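Long-range contacts in glycoside hydrolase family 43 (Halothermothrix orenii, PDB 4QQS), which probably removes arabinofuranosyl groups from plant polysaccharides such as xylan, as a thermostable five-bladed beta-propeller glycosidase with alpha-L-arabinofuranosidase activity: residues Asn64-Glu69 against Met85-Arg90; His95-Leu100 against Lys114-Asp119. One frame throughout, in Å; residues are numbered along the deposited sequence. Where two conformers were deposited one is given.

Contact 1 of 2, residues Asn64-Glu69 against Met85-Arg90; sequences NGWGTE and MTYSAR
The indole of W66 leans over the end of strand 82-90 from the loop 64-69. From CB the side chain leaves with CG anti to the backbone N (chi1 -176°), and its six-membered ring does the touching. W66 CE3 comes 3.9 Å from Y87 OH, which lies at the ring edge, near its plane. W66 CZ3 rests 3.8 Å from A89 CB and also touches Y87 CE2, the two aromatic side chains passing alongside one another and pointing opposite ways. W66 CH2, farthest out, reaches A89 O at 3.7 Å, while W66 NE1 makes a weak hydrogen bond with D91. One water donates to both W66 O and Y87 OH, and the phenol is also hydrogen-bonded to N112. G67 passes the A89 methyl so closely that a CB would clash with it, and at these backbone angles a CB would also press on the preceding carbonyl O. Two backbone bonds then clamp R90: T68 N donates to R90 O at 2.8 Å, almost along the C=O axis, and R90 N gives a nearly straight bond to E69 O of 2.9 Å. E69 and R90 run side by side, but E69 OE2 is a long 3.7 Å from R90 NE, whose stronger partner is D70; the carboxylate and guanidinium planes stand 82° apart. The loop, running from strand 51-58 to strand 72-79, thus joins two propeller blades and crosses the end of the second one, where W66 also touches A99 of strand 96-103 and P116 of the loop after strand 111-112.

Contact 2 of 2, residues His95-Leu100 against Lys114-Asp119; sequences HLKIAL and KAPLFD
Strand 96-103 and the segment K114-D119 begin as an antiparallel pair at L100 and K114, and K114-D119 then follows the strand irregularly. L100 and K114 form a hydrogen-bonded pair: L100 N donates to K114 O at 3.0 Å, from above the carbonyl plane, and K114 N returns a bond to L100 O at 3.1 Å. The cis peptide before P116 then turns the chain, and L117 N meets a lone pair of I98 O at 2.7 Å. Farther on, a water bridges I98 N and F118 O, accepting from the first and donating to the second; it sits over the centre of one face of the F118 ring. I98 lies alongside both L117 and F118: its CG2 branch touches L117 CD2, and I98 CD1 reaches F118 CE1 at 3.9 Å. A99 CB and A115 CB meet at 3.8 Å. K97 sends CG anti to its carbonyl carbon and stays extended beyond it, so that CB packs on P116 CB while the tip crosses the carboxylate of D119 obliquely. K97 NZ donates a hydrogen bond, part of a salt bridge, to D119 OD2 at 2.7 Å, approaching 45° out of the carboxylate plane, and also forms salt bridges with D91 and D93. An alanine at K97 would remove this ammonium and would probably leave three carboxylates clustered without their shared counter-charge, loosening D119 from the strand. Three acids around one amine are likely to keep it protonated, so the contact combines an apolar patch around I98 with an ionic clasp that ties the loop bearing D91 and D93 to D119.

Contacts 1 and 2 each set a connecting segment against one of two adjacent strands of one antiparallel blade, 82-90 and 96-103, their centres about 8 Å apart. Probable hydrogen bonds join these strands, Y87 O to A99 N at 2.8 Å and A89 O to K97 N at 3.0 Å. W66 CH2 packs 3.5 Å from K97 O. Along the chain the contacts follow in series. The side chain of I98 is about 7 Å, and that of Y87 about 9 Å, from that of D126, predicted to tune the pKa of the proton donor E195; each is about 10 Å from the sodium ion bound by E75 and H256. The R90 side chain lies about 5 Å from bound HEPES.

Contact 1 of 2, residues Asn64-Glu69 against Met85-Arg90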
loop_
_atom_site.group_PDB
_atom_site.type_symbol
_atom_site.label_atom_id
_atom_site.label_comp_id
_atom_site.label_asym_id
_atom_site.label_seq_id
_atom_site.Cartn_x
_atom_site.Cartn_y
_atom_site.Cartn_z
ATOM N N ASN A 64 -2.045 -13.388 -19.479
ATOM C CA ASN A 64 -1.452 -13.524 -18.149
ATOM C C ASN A 64 -1.246 -15.004 -17.834
ATOM O O ASN A 64 -0.508 -15.660 -18.551
ATOM C CB ASN A 64 -2.273 -12.757 -17.121
ATOM C CG ASN A 64 -2.182 -11.266 -17.350
ATOM O OD1 ASN A 64 -1.201 -10.791 -17.931
ATOM N ND2 ASN A 64 -3.196 -10.526 -16.936
ATOM N N GLY A 65 -1.874 -15.532 -16.793
ATOM C CA GLY A 65 -1.755 -16.932 -16.437
ATOM C C GLY A 65 -0.864 -17.223 -15.244
ATOM O O GLY A 65 -0.872 -18.331 -14.731
ATOM N N TRP A 66 -0.110 -16.237 -14.779
ATOM C CA TRP A 66 0.824 -16.422 -13.681
ATOM C C TRP A 66 0.148 -16.197 -12.335
ATOM O O TRP A 66 -0.683 -15.308 -12.184
ATOM C CB TRP A 66 2.013 -15.461 -13.834
ATOM C CG TRP A 66 3.030 -15.679 -12.777
ATOM C CD1 TRP A 66 4.010 -16.627 -12.773
ATOM C CD2 TRP A 66 3.150 -14.978 -11.533
ATOM N NE1 TRP A 66 4.737 -16.553 -11.619
ATOM C CE2 TRP A 66 4.226 -15.555 -10.835
ATOM C CE3 TRP A 66 2.454 -13.914 -10.942
ATOM C CZ2 TRP A 66 4.620 -15.112 -9.584
ATOM C CZ3 TRP A 66 2.855 -13.473 -9.692
ATOM C CH2 TRP A 66 3.929 -14.070 -9.028
ATOM N N GLY A 67 0.538 -16.996 -11.352
ATOM C CA GLY A 67 0.051 -16.877 -9.992
ATOM C C GLY A 67 -1.075 -17.852 -9.751
ATOM O O GLY A 67 -1.949 -18.013 -10.601
ATOM N N THR A 68 -1.061 -18.515 -8.598
ATOM C CA THR A 68 -2.022 -19.579 -8.319
ATOM C C THR A 68 -3.128 -19.175 -7.348
ATOM O O THR A 68 -4.224 -19.733 -7.401
ATOM C CB THR A 68 -1.341 -20.847 -7.767
ATOM O OG1 THR A 68 -0.755 -20.574 -6.490
ATOM C CG2 THR A 68 -0.276 -21.346 -8.720
ATOM N N GLU A 69 -2.828 -18.222 -6.477
ATOM C CA GLU A 69 -3.703 -17.811 -5.393
ATOM C C GLU A 69 -2.987 -16.683 -4.667
ATOM O O GLU A 69 -1.855 -16.337 -5.013
ATOM C CB GLU A 69 -3.976 -18.977 -4.432
ATOM C CG GLU A 69 -2.717 -19.526 -3.773
ATOM C CD GLU A 69 -2.979 -20.636 -2.772
ATOM O OE1 GLU A 69 -4.130 -20.776 -2.302
ATOM O OE2 GLU A 69 -2.020 -21.360 -2.440
ATOM N N MET A 85 1.574 -1.819 -13.044
ATOM C CA MET A 85 1.041 -2.404 -11.832
ATOM C C MET A 85 2.037 -3.395 -11.250
ATOM O O MET A 85 2.507 -4.285 -11.944
ATOM C CB MET A 85 -0.262 -3.147 -12.109
ATOM C CG MET A 85 -0.889 -3.761 -10.853
ATOM S SD MET A 85 -2.379 -4.731 -11.151
ATOM C CE MET A 85 -3.566 -3.452 -11.547
ATOM N N THR A 86 2.348 -3.237 -9.973
ATOM C CA THR A 86 3.011 -4.283 -9.219
ATOM C C THR A 86 1.976 -4.990 -8.366
ATOM O O THR A 86 0.959 -4.409 -7.982
ATOM C CB THR A 86 4.125 -3.723 -8.304
ATOM O OG1 THR A 86 3.604 -2.652 -7.509
ATOM C CG2 THR A 86 5.308 -3.224 -9.113
ATOM N N TYR A 87 2.243 -6.254 -8.068
ATOM C CA TYR A 87 1.384 -7.042 -7.205
ATOM C C TYR A 87 2.162 -8.265 -6.785
ATOM O O TYR A 87 3.242 -8.532 -7.321
ATOM C CB TYR A 87 0.089 -7.447 -7.917
ATOM C CG TYR A 87 0.233 -8.371 -9.113
ATOM C CD1 TYR A 87 0.485 -7.874 -10.386
ATOM C CD2 TYR A 87 0.074 -9.744 -8.980
ATOM C CE1 TYR A 87 0.556 -8.711 -11.491
ATOM C CE2 TYR A 87 0.142 -10.589 -10.073
ATOM C CZ TYR A 87 0.385 -10.069 -11.326
ATOM O OH TYR A 87 0.432 -10.940 -12.393
ATOM N N SER A 88 1.601 -9.060 -5.875
ATOM C CA SER A 88 2.192 -10.350 -5.572
ATOM C C SER A 88 1.139 -11.442 -5.645
ATOM O O SER A 88 -0.056 -11.188 -5.517
ATOM C CB SER A 88 2.912 -10.344 -4.217
ATOM O OG SER A 88 2.017 -10.116 -3.146
ATOM N N ALA A 89 1.616 -12.656 -5.870
ATOM C CA ALA A 89 0.784 -13.849 -5.840
ATOM C C ALA A 89 1.682 -15.024 -5.506
ATOM O O ALA A 89 2.911 -14.931 -5.566
ATOM C CB ALA A 89 0.077 -14.073 -7.186
ATOM N N ARG A 90 1.067 -16.158 -5.181
ATOM C CA ARG A 90 1.815 -17.371 -4.894
ATOM C C ARG A 90 2.135 -18.111 -6.193
ATOM O O ARG A 90 1.257 -18.367 -7.011
ATOM C CB ARG A 90 1.040 -18.296 -3.940
ATOM C CG ARG A 90 1.930 -19.343 -3.286
ATOM C CD ARG A 90 1.223 -20.108 -2.180
ATOM N NE ARG A 90 0.711 -19.245 -1.122
ATOM C CZ ARG A 90 1.421 -18.763 -0.106
ATOM N NH1 ARG A 90 2.715 -19.028 0.014
ATOM N NH2 ARG A 90 0.832 -17.978 0.790
HETATM O O HOH W 1 -1.107 -13.059 -13.650
#

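Contact 2 of 2, residues His95-Leu100 against Lys114-Asp119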
loop_
_atom_site.group_PDB
_atom_site.type_symbol
_atom_site.label_atom_id
_atom_site.label_comp_id
_atom_site.label_asym_id
_atom_site.label_seq_id
_atom_site.Cartn_x
_atom_site.Cartn_y
_atom_site.Cartn_z
ATOM N N HIS A 95 6.139 -20.092 -3.185
ATOM C CA HIS A 95 6.631 -18.808 -2.690
ATOM C C HIS A 95 5.789 -17.652 -3.218
ATOM O O HIS A 95 5.366 -17.671 -4.373
ATOM C CB HIS A 95 8.089 -18.581 -3.121
ATOM C CG HIS A 95 9.035 -19.636 -2.648
ATOM N ND1 HIS A 95 9.302 -19.855 -1.315
ATOM C CD2 HIS A 95 9.794 -20.520 -3.337
ATOM C CE1 HIS A 95 10.181 -20.837 -1.203
ATOM N NE2 HIS A 95 10.494 -21.259 -2.416
ATOM N N LEU A 96 5.534 -16.665 -2.369
ATOM C CA LEU A 96 4.917 -15.411 -2.803
ATOM C C LEU A 96 5.957 -14.581 -3.535
ATOM O O LEU A 96 7.070 -14.422 -3.035
ATOM C CB LEU A 96 4.405 -14.613 -1.608
ATOM C CG LEU A 96 3.365 -15.349 -0.759
ATOM C CD1 LEU A 96 3.085 -14.579 0.508
ATOM C CD2 LEU A 96 2.091 -15.591 -1.546
ATOM N N LYS A 97 5.616 -14.045 -4.702
ATOM C CA LYS A 97 6.557 -13.256 -5.490
ATOM C C LYS A 97 5.865 -12.034 -6.050
ATOM O O LYS A 97 4.658 -12.030 -6.309
ATOM C CB LYS A 97 7.149 -14.092 -6.630
ATOM C CG LYS A 97 7.747 -15.420 -6.174
ATOM C CD LYS A 97 8.259 -16.275 -7.328
ATOM C CE LYS A 97 8.594 -17.669 -6.839
ATOM N NZ LYS A 97 8.937 -18.583 -7.962
ATOM N N ILE A 98 6.665 -10.991 -6.231
ATOM C CA ILE A 98 6.217 -9.767 -6.868
ATOM C C ILE A 98 6.253 -9.939 -8.386
ATOM O O ILE A 98 7.149 -10.608 -8.920
ATOM C CB ILE A 98 7.092 -8.615 -6.368
ATOM C CG1 ILE A 98 6.725 -8.342 -4.905
ATOM C CG2 ILE A 98 6.951 -7.354 -7.220
ATOM C CD1 ILE A 98 7.812 -7.631 -4.132
ATOM N N ALA A 99 5.258 -9.356 -9.053
ATOM C CA ALA A 99 5.141 -9.332 -10.500
ATOM C C ALA A 99 4.890 -7.902 -10.965
ATOM O O ALA A 99 4.387 -7.062 -10.213
ATOM C CB ALA A 99 3.998 -10.225 -10.949
ATOM N N LEU A 100 5.226 -7.661 -12.230
ATOM C CA LEU A 100 5.048 -6.383 -12.898
ATOM C C LEU A 100 4.214 -6.560 -14.164
ATOM O O LEU A 100 4.512 -7.429 -14.989
ATOM C CB LEU A 100 6.413 -5.812 -13.276
ATOM C CG LEU A 100 6.431 -4.415 -13.902
ATOM C CD1 LEU A 100 6.021 -3.365 -12.886
ATOM C CD2 LEU A 100 7.802 -4.090 -14.482
ATOM N N LYS A 114 6.811 -8.821 -16.498
ATOM C CA LYS A 114 7.814 -9.672 -15.857
ATOM C C LYS A 114 7.176 -10.255 -14.600
ATOM O O LYS A 114 7.009 -9.578 -13.594
ATOM C CB LYS A 114 9.113 -8.915 -15.566
ATOM C CG LYS A 114 10.289 -9.831 -15.293
ATOM C CD LYS A 114 11.600 -9.086 -15.251
ATOM C CE LYS A 114 12.765 -9.977 -14.865
ATOM N NZ LYS A 114 14.036 -9.240 -15.064
ATOM N N ALA A 115 6.804 -11.523 -14.703
ATOM C CA ALA A 115 6.077 -12.214 -13.655
ATOM C C ALA A 115 6.706 -13.589 -13.463
ATOM O O ALA A 115 6.513 -14.461 -14.293
ATOM C CB ALA A 115 4.606 -12.336 -14.032
ATOM N N PRO A 116 7.477 -13.786 -12.380
ATOM C CA PRO A 116 7.780 -12.828 -11.310
ATOM C C PRO A 116 8.800 -11.775 -11.738
ATOM O O PRO A 116 9.617 -11.988 -12.653
ATOM C CB PRO A 116 8.368 -13.711 -10.217
ATOM C CG PRO A 116 9.046 -14.805 -10.957
ATOM C CD PRO A 116 8.171 -15.070 -12.168
ATOM N N LEU A 117 8.779 -10.647 -11.043
ATOM C CA LEU A 117 9.719 -9.567 -11.307
ATOM C C LEU A 117 11.128 -9.965 -10.849
ATOM O O LEU A 117 12.119 -9.645 -11.519
ATOM C CB LEU A 117 9.246 -8.309 -10.583
ATOM C CG LEU A 117 10.155 -7.090 -10.688
ATOM C CD1 LEU A 117 10.361 -6.642 -12.136
ATOM C CD2 LEU A 117 9.578 -5.956 -9.862
ATOM N N PHE A 118 11.207 -10.643 -9.709
ATOM C CA PHE A 118 12.450 -11.217 -9.213
ATOM C C PHE A 118 12.090 -12.446 -8.395
ATOM O O PHE A 118 10.931 -12.617 -8.002
ATOM C CB PHE A 118 13.287 -10.209 -8.398
ATOM C CG PHE A 118 12.640 -9.723 -7.116
ATOM C CD1 PHE A 118 11.774 -8.639 -7.134
ATOM C CD2 PHE A 118 12.928 -10.313 -5.881
ATOM C CE1 PHE A 118 11.197 -8.160 -5.955
ATOM C CE2 PHE A 118 12.365 -9.831 -4.709
ATOM C CZ PHE A 118 11.492 -8.759 -4.757
ATOM N N ASP A 119 13.072 -13.310 -8.154
ATOM C CA ASP A 119 12.807 -14.582 -7.497
ATOM C C ASP A 119 14.050 -14.999 -6.741
ATOM O O ASP A 119 15.103 -15.199 -7.346
ATOM C CB ASP A 119 12.424 -15.624 -8.555
ATOM C CG ASP A 119 11.896 -16.913 -7.968
ATOM O OD1 ASP A 119 11.938 -17.096 -6.729
ATOM O OD2 ASP A 119 11.411 -17.746 -8.772
HETATM O O HOH W 2 9.544 -11.541 -5.791
#